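Local coordinates for iron-regulated outer membrane protein (Neisseria meningitidis, PDB 4B7O) that acts as a TonB-dependent transporter of the outer membrane that takes up iron, probably in siderophore-bound form, at residues F137-P141 against A142-V146. Numbering follows the deposited sequence.
Sequences FIVDP and ALVKV
Asp140 and Leu143 close a beta turn in which Leu143 N donates to Asp140 O at 3.0 Å, nearly straight (163° at the hydrogen), from a position tilted out of the carbonyl plane. A second turn, shifted by one residue along the chain, follows: Val144 N reaches Pro141 O at 3.1 Å, but it sits above that carbonyl, 68° out of its plane, and so misses the lone pairs. Backbone angles at Ala142 and Leu143 put this second turn close to type I.

Asp140 adds a side-chain grip at the start. With CG anti to the backbone N (chi1 163°), the carboxylate swings over the first turn and OD1 accepts a weak bond from Ala142 N at 3.3 Å, closing an Asx turn with Pro141 at its centre. The other oxygen, OD2, brushes Ala142 CB at 3.4 Å while bonding to Ser250 of barrel strand 246-259.

Apolar groups complete the corner. Val144 CG2, set between its own N and carbonyl carbon, lies 3.4 Å from Pro141 O; CG1 instead approaches Val139 CG1 at 4.3 Å. Val139 CG2 meets Leu143 CD1 at 4.4 Å, a loose touch that both residues supplement by resting on Met271 of the barrel. Pro141 packs on Met85 and Leu88 of helix 85-88, and Lys77 NZ gives Pro141 O a second hydrogen bond.

The example illustrates how an Asx-Pro turn can redirect a chain: here a plug-domain loop enters strand 144-150, where Lys145 and Val146 soon form a classic beta bulge opposite Lys170. One carboxylate bonds weakly within the turn through OD1 and to barrel Ser250 through OD2, consistent with the corner and the plug-barrel interface being linked at this residue, and the nearby Lys77 would probably help to polarise the Pro141 carbonyl.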
# COMPACT_ATOMS: atom_id res chain seq x y z
N PHE A 137 -1.70 -7.37 0.19
CA PHE A 137 -3.13 -7.05 -0.03
C PHE A 137 -3.36 -5.53 -0.14
O PHE A 137 -2.95 -4.77 0.76
CB PHE A 137 -3.99 -7.61 1.13
CG PHE A 137 -5.45 -7.70 0.80
CD1 PHE A 137 -6.31 -6.57 0.93
CD2 PHE A 137 -6.00 -8.91 0.35
CE1 PHE A 137 -7.67 -6.66 0.58
CE2 PHE A 137 -7.35 -8.99 0.01
CZ PHE A 137 -8.19 -7.87 0.13
N ILE A 138 -4.02 -5.10 -1.22
CA ILE A 138 -4.35 -3.70 -1.37
C ILE A 138 -5.83 -3.44 -1.19
O ILE A 138 -6.65 -4.02 -1.89
CB ILE A 138 -3.96 -3.16 -2.75
CG1 ILE A 138 -2.46 -3.31 -2.98
CG2 ILE A 138 -4.33 -1.69 -2.77
CD1 ILE A 138 -1.97 -3.07 -4.41
N VAL A 139 -6.19 -2.52 -0.30
CA VAL A 139 -7.60 -2.30 0.11
C VAL A 139 -8.53 -1.83 -1.02
O VAL A 139 -8.10 -1.26 -2.02
CB VAL A 139 -7.69 -1.28 1.26
CG1 VAL A 139 -7.41 0.12 0.71
CG2 VAL A 139 -9.04 -1.33 1.94
N ASP A 140 -9.82 -2.06 -0.86
CA ASP A 140 -10.74 -1.81 -1.93
C ASP A 140 -11.32 -0.41 -1.70
O ASP A 140 -11.88 -0.13 -0.66
CB ASP A 140 -11.78 -2.92 -1.90
CG ASP A 140 -13.03 -2.58 -2.69
OD1 ASP A 140 -12.92 -1.85 -3.70
OD2 ASP A 140 -14.15 -3.00 -2.27
N PRO A 141 -11.18 0.48 -2.67
CA PRO A 141 -11.64 1.87 -2.57
C PRO A 141 -13.08 2.05 -2.23
O PRO A 141 -13.49 3.11 -1.76
CB PRO A 141 -11.39 2.44 -3.98
CG PRO A 141 -11.17 1.23 -4.87
CD PRO A 141 -10.52 0.21 -3.95
N ALA A 142 -13.89 1.05 -2.51
CA ALA A 142 -15.28 1.15 -2.10
C ALA A 142 -15.44 1.47 -0.60
O ALA A 142 -16.34 2.15 -0.19
CB ALA A 142 -16.00 -0.16 -2.45
N LEU A 143 -14.53 0.98 0.22
CA LEU A 143 -14.61 1.16 1.62
C LEU A 143 -14.08 2.52 2.14
O LEU A 143 -14.42 2.95 3.24
CB LEU A 143 -13.80 0.03 2.26
CG LEU A 143 -14.34 -1.41 2.09
CD1 LEU A 143 -13.28 -2.35 2.63
CD2 LEU A 143 -15.66 -1.64 2.80
N VAL A 144 -13.26 3.18 1.35
CA VAL A 144 -12.52 4.31 1.87
C VAL A 144 -13.25 5.65 1.69
O VAL A 144 -14.07 5.79 0.80
CB VAL A 144 -11.09 4.35 1.31
CG1 VAL A 144 -10.52 2.95 1.35
CG2 VAL A 144 -11.09 4.88 -0.11
N LYS A 145 -12.95 6.63 2.53
CA LYS A 145 -13.47 7.97 2.30
C LYS A 145 -12.40 8.92 1.74
O LYS A 145 -12.71 9.86 1.03
CB LYS A 145 -14.08 8.55 3.55
CG LYS A 145 -13.12 8.87 4.66
CD LYS A 145 -13.72 9.96 5.54
CE LYS A 145 -13.22 9.84 6.97
NZ LYS A 145 -13.02 11.17 7.60
N VAL A 146 -11.15 8.62 2.04
CA VAL A 146 -10.10 9.49 1.72
C VAL A 146 -8.87 8.58 1.53
O VAL A 146 -8.73 7.60 2.25
CB VAL A 146 -9.97 10.48 2.91
CG1 VAL A 146 -8.93 10.09 3.93
CG2 VAL A 146 -9.71 11.86 2.43